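Local coordinates for protein chloromuconate cycloisomerase (Rhodococcus opacus, PDB 4M0X) that belongs to the enolase superfamily, pairing an enolase-like N-terminal domain with a TIM-barrel-type C-terminal domain that holds a manganese(II) ion, at residues A[171-176]-A[207-212]; A[194-199]-A[245-250]; A[79-82]-A[88-91]; A[91-96]-A[102-107]. All coordinates share one frame; numbering follows the deposited sequence.

Interaction 1 (A[171-176]-A[207-212]); sequences EPADTD and HRWLPI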
loop_
_atom_site.group_PDB
_atom_site.type_symbol
_atom_site.label_atom_id
_atom_site.label_comp_id
_atom_site.label_asym_id
_atom_site.label_seq_id
_atom_site.Cartn_x
_atom_site.Cartn_y
_atom_site.Cartn_z
ATOM N N GLU A 171 -37.599 -3.741 -3.715
ATOM C CA GLU A 171 -38.300 -2.471 -3.691
ATOM C C GLU A 171 -37.280 -1.463 -3.239
ATOM O O GLU A 171 -36.255 -1.859 -2.722
ATOM C CB GLU A 171 -39.485 -2.529 -2.713
ATOM C CG GLU A 171 -39.179 -3.114 -1.340
ATOM C CD GLU A 171 -40.235 -2.766 -0.295
ATOM O OE1 GLU A 171 -40.936 -3.686 0.207
ATOM O OE2 GLU A 171 -40.360 -1.568 0.043
ATOM N N PRO A 172 -37.533 -0.154 -3.427
ATOM C CA PRO A 172 -36.425 0.751 -3.100
ATOM C C PRO A 172 -35.927 0.629 -1.642
ATOM O O PRO A 172 -36.692 0.322 -0.711
ATOM C CB PRO A 172 -37.005 2.148 -3.386
ATOM C CG PRO A 172 -38.098 1.905 -4.361
ATOM C CD PRO A 172 -38.696 0.587 -3.945
ATOM N N ALA A 173 -34.631 0.862 -1.487
ATOM C CA ALA A 173 -33.980 0.886 -0.206
ATOM C C ALA A 173 -34.845 1.457 0.912
ATOM O O ALA A 173 -34.967 0.862 1.987
ATOM C CB ALA A 173 -32.699 1.689 -0.326
ATOM N N ASP A 174 -35.426 2.617 0.666
ATOM C CA ASP A 174 -36.033 3.386 1.747
ATOM C C ASP A 174 -37.373 2.807 2.270
ATOM O O ASP A 174 -37.584 2.700 3.479
ATOM C CB ASP A 174 -36.147 4.862 1.341
ATOM C CG ASP A 174 -37.136 5.094 0.228
ATOM O OD1 ASP A 174 -37.164 4.333 -0.775
ATOM O OD2 ASP A 174 -37.907 6.059 0.380
ATOM N N THR A 175 -38.251 2.436 1.341
ATOM C CA THR A 175 -39.444 1.680 1.655
ATOM C C THR A 175 -39.025 0.360 2.303
ATOM O O THR A 175 -39.517 0.021 3.371
ATOM C CB THR A 175 -40.368 1.457 0.413
ATOM O OG1 THR A 175 -39.609 1.047 -0.740
ATOM C CG2 THR A 175 -41.122 2.728 0.056
ATOM N N ASP A 176 -38.077 -0.344 1.687
ATOM C CA ASP A 176 -37.622 -1.666 2.166
ATOM C C ASP A 176 -37.171 -1.687 3.621
ATOM O O ASP A 176 -37.479 -2.626 4.351
ATOM C CB ASP A 176 -36.476 -2.227 1.285
ATOM C CG ASP A 176 -36.552 -3.746 1.110
ATOM O OD1 ASP A 176 -37.546 -4.365 1.569
ATOM O OD2 ASP A 176 -35.629 -4.326 0.506
ATOM N N HIS A 207 -24.725 2.622 2.880
ATOM C CA HIS A 207 -24.170 3.408 3.971
ATOM C C HIS A 207 -25.256 4.220 4.663
ATOM O O HIS A 207 -25.101 4.592 5.809
ATOM C CB HIS A 207 -23.094 4.376 3.451
ATOM C CG HIS A 207 -21.758 3.749 3.161
ATOM N ND1 HIS A 207 -20.736 3.719 4.082
ATOM C CD2 HIS A 207 -21.255 3.194 2.030
ATOM C CE1 HIS A 207 -19.675 3.145 3.545
ATOM N NE2 HIS A 207 -19.963 2.819 2.301
ATOM N N ARG A 208 -26.331 4.527 3.946
ATOM C CA ARG A 208 -27.465 5.253 4.505
ATOM C C ARG A 208 -28.256 4.354 5.452
ATOM O O ARG A 208 -28.570 4.762 6.585
ATOM C CB ARG A 208 -28.370 5.797 3.375
ATOM C CG ARG A 208 -29.826 6.146 3.746
ATOM C CD ARG A 208 -30.014 7.594 4.210
ATOM N NE ARG A 208 -31.349 8.142 3.913
ATOM C CZ ARG A 208 -31.779 8.502 2.695
ATOM N NH1 ARG A 208 -31.007 8.355 1.620
ATOM N NH2 ARG A 208 -32.995 9.007 2.535
ATOM N N TRP A 209 -28.575 3.134 5.001
ATOM C CA TRP A 209 -29.598 2.352 5.690
ATOM C C TRP A 209 -29.082 1.328 6.629
ATOM O O TRP A 209 -29.677 1.080 7.655
ATOM C CB TRP A 209 -30.599 1.745 4.718
ATOM C CG TRP A 209 -31.458 2.779 4.072
ATOM C CD1 TRP A 209 -31.409 3.198 2.776
ATOM C CD2 TRP A 209 -32.488 3.540 4.704
ATOM N NE1 TRP A 209 -32.365 4.186 2.560
ATOM C CE2 TRP A 209 -33.035 4.409 3.729
ATOM C CE3 TRP A 209 -33.004 3.580 6.008
ATOM C CZ2 TRP A 209 -34.067 5.305 4.021
ATOM C CZ3 TRP A 209 -34.040 4.480 6.292
ATOM C CH2 TRP A 209 -34.559 5.322 5.304
ATOM N N LEU A 210 -27.947 0.749 6.317
ATOM C CA LEU A 210 -27.360 -0.238 7.208
ATOM C C LEU A 210 -27.238 0.264 8.640
ATOM O O LEU A 210 -27.717 -0.416 9.515
ATOM C CB LEU A 210 -26.030 -0.809 6.659
ATOM C CG LEU A 210 -26.078 -2.159 5.932
ATOM C CD1 LEU A 210 -27.496 -2.574 5.578
ATOM C CD2 LEU A 210 -25.165 -2.269 4.706
ATOM N N PRO A 211 -26.606 1.430 8.888
ATOM C CA PRO A 211 -26.425 1.846 10.295
ATOM C C PRO A 211 -27.778 2.053 10.988
ATOM O O PRO A 211 -27.915 1.755 12.193
ATOM C CB PRO A 211 -25.718 3.192 10.188
ATOM C CG PRO A 211 -25.065 3.182 8.853
ATOM C CD PRO A 211 -25.985 2.389 7.963
ATOM N N ILE A 212 -28.771 2.496 10.225
ATOM C CA ILE A 212 -30.081 2.707 10.780
ATOM C C ILE A 212 -30.668 1.365 11.207
ATOM O O ILE A 212 -31.253 1.228 12.310
ATOM C CB ILE A 212 -30.999 3.517 9.824
ATOM C CG1 ILE A 212 -30.665 5.011 9.917
ATOM C CG2 ILE A 212 -32.473 3.335 10.158
ATOM C CD1 ILE A 212 -31.029 5.768 8.661
#
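The indole of Trp209 packs against the first turn of the helix that starts at Ala173. Its five-membered ring meets Ala173, with CD1 3.7 Å from the methyl CB, while the six-membered ring takes Asp174, whose CB comes obliquely to within 3.4 Å of CZ2. Between these two touches the helix backbone lies over one face of the ring: Asp174 CA sits 3.2 Å above the plane, displaced toward the rim. On the opposite face Arg208 CG rests 3.4 Å from the plane, so the indole is held between its own helix neighbour and the facing turn. With CG beside the backbone N (chi1 -69°), Trp209 reaches across to that turn; it also touches Ser177, one turn farther along helix 173-183. The packing is close along the ring, from Ala173 CB to the CA and CB of Asp174; the loose side begins at the exposed Asp174 carboxylate, which leads away from the indole. Its OD2 stays 6.1 Å from Arg208 NH2, too far for a contact between these opposite charges. Helices 173-183 and 203-215, which follow one another around strand 192-196, are thus joined side by side in the outer helical layer of a TIM-type beta/alpha barrel.

Interaction 2 (A[194-199]-A[245-250]); sequences IVDPNG and MADESV. With MN (manganese (II) ion), chain C.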
loop_
_atom_site.group_PDB
_atom_site.type_symbol
_atom_site.label_atom_id
_atom_site.label_comp_id
_atom_site.label_asym_id
_atom_site.label_seq_id
_atom_site.Cartn_x
_atom_site.Cartn_y
_atom_site.Cartn_z
ATOM N N ILE A 194 -29.876 -11.115 10.201
ATOM C CA ILE A 194 -29.181 -10.804 8.973
ATOM C C ILE A 194 -30.136 -10.045 8.067
ATOM O O ILE A 194 -31.319 -10.342 8.056
ATOM C CB ILE A 194 -28.814 -12.088 8.222
ATOM C CG1 ILE A 194 -27.812 -12.899 9.020
ATOM C CG2 ILE A 194 -28.308 -11.783 6.807
ATOM C CD1 ILE A 194 -27.869 -14.370 8.685
ATOM N N VAL A 195 -29.625 -9.088 7.291
ATOM C CA VAL A 195 -30.378 -8.562 6.122
ATOM C C VAL A 195 -29.643 -8.835 4.798
ATOM O O VAL A 195 -28.419 -8.619 4.691
ATOM C CB VAL A 195 -30.711 -7.054 6.253
ATOM C CG1 VAL A 195 -31.535 -6.795 7.503
ATOM C CG2 VAL A 195 -29.457 -6.215 6.273
ATOM N N ASP A 196 -30.389 -9.325 3.810
ATOM C CA ASP A 196 -29.824 -9.731 2.515
ATOM C C ASP A 196 -30.458 -9.057 1.287
ATOM O O ASP A 196 -31.438 -9.561 0.738
ATOM C CB ASP A 196 -29.915 -11.240 2.354
ATOM C CG ASP A 196 -29.069 -11.735 1.214
ATOM O OD1 ASP A 196 -28.469 -10.874 0.550
ATOM O OD2 ASP A 196 -28.995 -12.961 0.976
ATOM N N PRO A 197 -29.910 -7.907 0.866
ATOM C CA PRO A 197 -30.342 -7.203 -0.328
ATOM C C PRO A 197 -29.901 -7.884 -1.626
ATOM O O PRO A 197 -30.185 -7.384 -2.699
ATOM C CB PRO A 197 -29.618 -5.859 -0.220
ATOM C CG PRO A 197 -29.205 -5.738 1.200
ATOM C CD PRO A 197 -28.930 -7.127 1.640
ATOM N N ASN A 198 -29.183 -8.993 -1.554
ATOM C CA ASN A 198 -28.817 -9.701 -2.762
ATOM C C ASN A 198 -27.966 -8.851 -3.679
ATOM O O ASN A 198 -28.069 -8.934 -4.901
ATOM C CB ASN A 198 -30.067 -10.209 -3.480
ATOM C CG ASN A 198 -30.727 -11.370 -2.736
ATOM O OD1 ASN A 198 -30.176 -12.464 -2.700
ATOM N ND2 ASN A 198 -31.908 -11.135 -2.136
ATOM N N GLY A 199 -27.128 -8.020 -3.069
ATOM C CA GLY A 199 -26.183 -7.184 -3.791
ATOM C C GLY A 199 -26.813 -6.104 -4.648
ATOM O O GLY A 199 -26.169 -5.579 -5.546
ATOM N N MET A 245 -21.190 -10.017 5.440
ATOM C CA MET A 245 -21.001 -11.344 4.888
ATOM C C MET A 245 -21.042 -11.397 3.358
ATOM O O MET A 245 -21.964 -10.897 2.726
ATOM C CB MET A 245 -22.071 -12.232 5.454
ATOM C CG MET A 245 -22.126 -13.647 4.928
ATOM S SD MET A 245 -22.899 -14.667 6.201
ATOM C CE MET A 245 -24.573 -14.041 6.294
ATOM N N ALA A 246 -20.037 -12.031 2.775
ATOM C CA ALA A 246 -20.022 -12.327 1.375
ATOM C C ALA A 246 -20.875 -13.555 1.107
ATOM O O ALA A 246 -20.809 -14.553 1.843
ATOM C CB ALA A 246 -18.601 -12.577 0.935
ATOM N N ASP A 247 -21.681 -13.479 0.053
ATOM C CA ASP A 247 -22.431 -14.615 -0.428
ATOM C C ASP A 247 -22.091 -14.711 -1.916
ATOM O O ASP A 247 -21.123 -15.401 -2.273
ATOM C CB ASP A 247 -23.934 -14.461 -0.167
ATOM C CG ASP A 247 -24.772 -15.564 -0.839
ATOM O OD1 ASP A 247 -24.174 -16.540 -1.359
ATOM O OD2 ASP A 247 -26.020 -15.451 -0.871
ATOM N N GLU A 248 -22.838 -13.990 -2.765
ATOM C CA GLU A 248 -22.565 -13.910 -4.215
ATOM C C GLU A 248 -21.094 -13.633 -4.544
ATOM O O GLU A 248 -20.630 -13.985 -5.627
ATOM C CB GLU A 248 -23.370 -12.772 -4.858
ATOM C CG GLU A 248 -24.857 -13.000 -5.086
ATOM C CD GLU A 248 -25.677 -12.642 -3.865
ATOM O OE1 GLU A 248 -25.120 -12.598 -2.714
ATOM O OE2 GLU A 248 -26.893 -12.406 -4.052
ATOM N N SER A 249 -20.384 -12.961 -3.628
ATOM C CA SER A 249 -18.989 -12.594 -3.819
ATOM C C SER A 249 -18.037 -13.750 -3.580
ATOM O O SER A 249 -16.909 -13.697 -4.079
ATOM C CB SER A 249 -18.600 -11.423 -2.915
ATOM O OG SER A 249 -19.088 -10.175 -3.406
ATOM N N VAL A 250 -18.464 -14.757 -2.796
ATOM C CA VAL A 250 -17.685 -15.995 -2.603
ATOM C C VAL A 250 -18.308 -17.175 -3.270
ATOM O O VAL A 250 -19.188 -17.841 -2.717
ATOM C CB VAL A 250 -17.573 -16.494 -1.158
ATOM C CG1 VAL A 250 -16.130 -16.438 -0.664
ATOM C CG2 VAL A 250 -18.589 -15.854 -0.237
HETATM MN MN MN C . -27.736 -14.394 0.079
HETATM O O HOH W 1 -26.809 -12.572 -0.793
HETATM O O HOH W 2 -28.529 -14.205 -2.277
#
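Ile194 and Met245 are the nearest backbone pair of two strand ends that run in nearly the same direction, 24° apart, with 9.2 Å between their CA atoms and strand 220-222 between them in the sheet. Beyond the strands both chains bend: Asp196 OD1 accepts from Asn198 N in an Asx turn, and a type I turn runs from Asp247 to Val250. At the strand level Ile194 and Met245 cross at about a right angle, CD1 to CE 4.1 Å. Farther on, the manganese ion joins the segments, bound by Asp196 OD2 at 2.1 Å and Asp247 OD2 at 2.2 Å. Glu222 completes the carboxylate trio, set at or just beyond the ends of three successive barrel strands, the metal site of the enolase superfamily. In both aspartates CG lies trans to the main-chain nitrogen (chi1 -166° in Asp196), which turns the carboxylate toward the ion. Asp247 OD1 forms a salt bridge with Lys271, while Asp196 OD2 receives weak hydrogen bonds from Lys165 and Lys167. Water 1, also on the metal, donates to Asp196 OD1 and Glu248 OE1. Asn198 OD1 approaches Glu248 OE2 to 3.6 Å, amide and carboxylate planes 76° apart, and water 2, another metal ligand, donates to both.

Interaction 3 (A[79-82]-A[88-91]); sequences IGRD and VASQ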
loop_
_atom_site.group_PDB
_atom_site.type_symbol
_atom_site.label_atom_id
_atom_site.label_comp_id
_atom_site.label_asym_id
_atom_site.label_seq_id
_atom_site.Cartn_x
_atom_site.Cartn_y
_atom_site.Cartn_z
ATOM N N ILE A 79 -19.961 -41.001 -17.455
ATOM C CA ILE A 79 -20.255 -42.350 -17.940
ATOM C C ILE A 79 -18.958 -43.128 -18.268
ATOM O O ILE A 79 -18.125 -42.677 -19.066
ATOM C CB ILE A 79 -21.145 -42.300 -19.197
ATOM C CG1 ILE A 79 -22.305 -41.295 -19.038
ATOM C CG2 ILE A 79 -21.593 -43.701 -19.599
ATOM C CD1 ILE A 79 -23.531 -41.779 -18.285
ATOM N N GLY A 80 -18.789 -44.285 -17.635
ATOM C CA GLY A 80 -17.648 -45.166 -17.897
ATOM C C GLY A 80 -16.441 -44.944 -17.005
ATOM O O GLY A 80 -15.425 -45.658 -17.130
ATOM N N ARG A 81 -16.557 -43.953 -16.113
ATOM C CA ARG A 81 -15.503 -43.581 -15.170
ATOM C C ARG A 81 -15.552 -44.406 -13.891
ATOM O O ARG A 81 -16.589 -44.986 -13.539
ATOM C CB ARG A 81 -15.603 -42.091 -14.844
ATOM C CG ARG A 81 -15.272 -41.715 -13.393
ATOM C CD ARG A 81 -15.013 -40.221 -13.097
ATOM N NE ARG A 81 -14.310 -39.480 -14.152
ATOM C CZ ARG A 81 -13.019 -39.609 -14.461
ATOM N NH1 ARG A 81 -12.259 -40.471 -13.778
ATOM N NH2 ARG A 81 -12.495 -38.869 -15.456
ATOM N N ASP A 82 -14.410 -44.473 -13.212
ATOM C CA ASP A 82 -14.318 -45.055 -11.876
ATOM C C ASP A 82 -15.012 -44.139 -10.838
ATOM O O ASP A 82 -14.578 -43.004 -10.602
ATOM C CB ASP A 82 -12.850 -45.274 -11.530
ATOM C CG ASP A 82 -12.640 -46.074 -10.243
ATOM O OD1 ASP A 82 -13.616 -46.406 -9.500
ATOM O OD2 ASP A 82 -11.448 -46.356 -9.974
ATOM N N VAL A 88 -10.791 -36.460 -10.098
ATOM C CA VAL A 88 -10.504 -36.357 -11.542
ATOM C C VAL A 88 -11.763 -36.010 -12.322
ATOM O O VAL A 88 -11.693 -35.383 -13.387
ATOM C CB VAL A 88 -9.910 -37.655 -12.138
ATOM C CG1 VAL A 88 -9.418 -37.407 -13.574
ATOM C CG2 VAL A 88 -8.782 -38.188 -11.262
ATOM N N ALA A 89 -12.907 -36.447 -11.790
ATOM C CA ALA A 89 -14.179 -36.205 -12.429
ATOM C C ALA A 89 -14.454 -34.708 -12.342
ATOM O O ALA A 89 -14.963 -34.102 -13.292
ATOM C CB ALA A 89 -15.271 -37.008 -11.752
ATOM N N SER A 90 -14.075 -34.107 -11.213
ATOM C CA SER A 90 -14.272 -32.679 -11.030
ATOM C C SER A 90 -13.359 -31.897 -11.942
ATOM O O SER A 90 -13.796 -30.928 -12.560
ATOM C CB SER A 90 -14.058 -32.269 -9.591
ATOM O OG SER A 90 -15.019 -32.872 -8.771
ATOM N N GLN A 91 -12.098 -32.315 -12.048
ATOM C CA GLN A 91 -11.173 -31.602 -12.920
ATOM C C GLN A 91 -11.549 -31.787 -14.390
ATOM O O GLN A 91 -11.425 -30.862 -15.188
ATOM C CB GLN A 91 -9.737 -32.011 -12.669
ATOM C CG GLN A 91 -8.743 -31.172 -13.454
ATOM C CD GLN A 91 -7.306 -31.413 -13.035
ATOM O OE1 GLN A 91 -7.041 -31.971 -11.962
ATOM N NE2 GLN A 91 -6.362 -30.983 -13.876
#
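Arg81, Ala89 and Val88 carry this contact, and Arg81 gives up about as much surface as the other two together. Its side chain leaves the loop toward helix 86-96 and meets the helix in two steps. The stem comes first: CD lies 3.5 Å from Ala89 CB, and NE is 3.6 Å from the same methyl. A bend at the third torsion (chi3 -36°) then turns the guanidinium so that one of its faces lies over the peptide link between Val88 and Ala89, with Ala89 N 4.1 Å above the centre of the plane. The outer nitrogens reach Val88, NH2 standing 3.9 Å from CG1 and NH1 4.0 Å from CB. This places the loop between helices 63-74 and 86-96 against the first turns of the second helix, within the N-terminal domain of the enolase superfamily. The polar atoms of the arginine bond locally: NE donates to Val77 O and NH1 bonds with Thr85 OG1, which together fix the rotation of the flat group and leave its face for the helix. Through the backbone, Gly80 and Arg81 also bond with Ile5. Val88 has a further neighbour across a subunit boundary, packing on Leu130 of the second subunit.

Interaction 4 (A[91-96]-A[102-107]); sequences QSMDGL and VAKAAI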
loop_
_atom_site.group_PDB
_atom_site.type_symbol
_atom_site.label_atom_id
_atom_site.label_comp_id
_atom_site.label_asym_id
_atom_site.label_seq_id
_atom_site.Cartn_x
_atom_site.Cartn_y
_atom_site.Cartn_z
ATOM N N GLN A 91 -12.098 -32.315 -12.048
ATOM C CA GLN A 91 -11.173 -31.602 -12.920
ATOM C C GLN A 91 -11.549 -31.787 -14.390
ATOM O O GLN A 91 -11.425 -30.862 -15.188
ATOM C CB GLN A 91 -9.737 -32.011 -12.669
ATOM C CG GLN A 91 -8.743 -31.172 -13.454
ATOM C CD GLN A 91 -7.306 -31.413 -13.035
ATOM O OE1 GLN A 91 -7.041 -31.971 -11.962
ATOM N NE2 GLN A 91 -6.362 -30.983 -13.876
ATOM N N SER A 92 -12.024 -32.978 -14.740
ATOM C CA SER A 92 -12.521 -33.239 -16.078
ATOM C C SER A 92 -13.612 -32.263 -16.430
ATOM O O SER A 92 -13.543 -31.599 -17.461
ATOM C CB SER A 92 -13.056 -34.650 -16.168
ATOM O OG SER A 92 -12.008 -35.603 -16.085
ATOM N N MET A 93 -14.601 -32.150 -15.551
ATOM C CA MET A 93 -15.746 -31.272 -15.804
ATOM C C MET A 93 -15.315 -29.813 -16.040
ATOM O O MET A 93 -15.823 -29.124 -16.959
ATOM C CB MET A 93 -16.778 -31.406 -14.690
ATOM C CG MET A 93 -17.540 -32.738 -14.667
ATOM S SD MET A 93 -18.797 -32.740 -13.350
ATOM C CE MET A 93 -17.833 -33.051 -11.867
ATOM N N ASP A 94 -14.337 -29.363 -15.251
ATOM C CA ASP A 94 -13.769 -28.011 -15.377
ATOM C C ASP A 94 -13.099 -27.828 -16.711
ATOM O O ASP A 94 -13.209 -26.772 -17.322
ATOM C CB ASP A 94 -12.756 -27.741 -14.273
ATOM C CG ASP A 94 -13.404 -27.538 -12.909
ATOM O OD1 ASP A 94 -14.665 -27.461 -12.775
ATOM O OD2 ASP A 94 -12.613 -27.452 -11.954
ATOM N N GLY A 95 -12.411 -28.868 -17.153
ATOM C CA GLY A 95 -11.758 -28.887 -18.450
ATOM C C GLY A 95 -12.692 -28.782 -19.637
ATOM O O GLY A 95 -12.300 -28.228 -20.651
ATOM N N LEU A 96 -13.920 -29.296 -19.523
ATOM C CA LEU A 96 -14.926 -29.148 -20.614
ATOM C C LEU A 96 -15.859 -27.959 -20.457
ATOM O O LEU A 96 -16.259 -27.364 -21.456
ATOM C CB LEU A 96 -15.802 -30.401 -20.812
ATOM C CG LEU A 96 -15.102 -31.744 -20.931
ATOM C CD1 LEU A 96 -16.100 -32.841 -21.234
ATOM C CD2 LEU A 96 -14.000 -31.675 -21.983
ATOM N N VAL A 102 -23.621 -25.090 -10.549
ATOM C CA VAL A 102 -24.765 -25.762 -9.965
ATOM C C VAL A 102 -24.897 -27.102 -10.645
ATOM O O VAL A 102 -25.148 -28.115 -9.996
ATOM C CB VAL A 102 -26.027 -24.892 -10.091
ATOM C CG1 VAL A 102 -27.233 -25.574 -9.470
ATOM C CG2 VAL A 102 -25.777 -23.539 -9.419
ATOM N N ALA A 103 -24.677 -27.097 -11.957
ATOM C CA ALA A 103 -24.568 -28.328 -12.759
ATOM C C ALA A 103 -23.482 -29.242 -12.223
ATOM O O ALA A 103 -23.742 -30.415 -11.973
ATOM C CB ALA A 103 -24.302 -28.003 -14.204
ATOM N N LYS A 104 -22.279 -28.705 -12.016
ATOM C CA LYS A 104 -21.165 -29.534 -11.521
ATOM C C LYS A 104 -21.474 -30.050 -10.129
ATOM O O LYS A 104 -21.260 -31.235 -9.849
ATOM C CB LYS A 104 -19.836 -28.787 -11.549
ATOM C CG LYS A 104 -19.379 -28.368 -12.940
ATOM C CD LYS A 104 -18.309 -27.275 -12.876
ATOM C CE LYS A 104 -17.728 -27.014 -14.256
ATOM N NZ LYS A 104 -16.370 -26.429 -14.119
ATOM N N ALA A 105 -22.022 -29.186 -9.275
ATOM C CA ALA A 105 -22.384 -29.562 -7.894
ATOM C C ALA A 105 -23.303 -30.771 -7.817
ATOM O O ALA A 105 -23.104 -31.624 -6.962
ATOM C CB ALA A 105 -22.992 -28.392 -7.137
ATOM N N ALA A 106 -24.283 -30.870 -8.710
ATOM C CA ALA A 106 -25.256 -31.956 -8.612
ATOM C C ALA A 106 -24.599 -33.304 -8.912
ATOM O O ALA A 106 -24.876 -34.294 -8.225
ATOM C CB ALA A 106 -26.449 -31.710 -9.514
ATOM N N ILE A 107 -23.710 -33.319 -9.914
ATOM C CA ILE A 107 -22.880 -34.481 -10.239
ATOM C C ILE A 107 -21.828 -34.816 -9.174
ATOM O O ILE A 107 -21.729 -35.975 -8.735
ATOM C CB ILE A 107 -22.142 -34.249 -11.532
ATOM C CG1 ILE A 107 -23.161 -34.098 -12.642
ATOM C CG2 ILE A 107 -21.142 -35.373 -11.785
ATOM C CD1 ILE A 107 -22.573 -33.955 -14.039
#
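Lys104 NZ forms a salt bridge with Asp94 OD1, donating to it across the two helices. The modelled separation of 2.4 Å is too short to be trusted as a length at this resolution. The side chains meet at about a right angle, Asp94 with CG beside its backbone N (chi1 -73°) and the lysine extended beyond CG, so that the ammonium arrives at the end of a straight arm. NZ also donates to Val97 O just past the end of helix 86-96; the carbonyl and the carboxylate are thus both partners of the ammonium of this buried lysine. Inward from the ion pair, the lysine stem lies along Met93: CE is 3.9 Å from Met93 O, and the Met93 CB to Lys104 CG distance is 4.4 Å. Deeper still, Met93 bends at its third torsion and crosses Ile107 obliquely, with SD 3.9 Å from Ile107 CG2 and 4.0 Å from CD1. Leu74 of helix 63-74 touches both Met93 and Ile107 and extends the apolar packing. The short helix segments are antiparallel, at 157° with axes 11.0 Å apart, and join through a brief connection: a helical hairpin, which with helix 63-74 belongs to the helical part of the enolase-type N-terminal domain.

Overall arrangement
Interactions 1 and 2 belong to the barrel domain, interactions 3 and 4 to the N-terminal domain. Interactions 2 and 4 are buried, 1 and 3 only partly. Interaction 2 joins its strands through metal and water beyond a small apolar touch; interaction 1, 15 Å away between centres, is packing in the outer helices. The two touch where Leu210 CD1 meets Val195 CG2, 4.2 Å apart, and their segments alternate along the chain. Interactions 3 and 4 share Gln91 and helix 86-96: one lays an arginine face on it near the subunit boundary, the other pairs it with helix 101-118 through a salt bridge above a buried apolar patch. Interactions 2 and 4 approach to about 11 Å between nearest atoms.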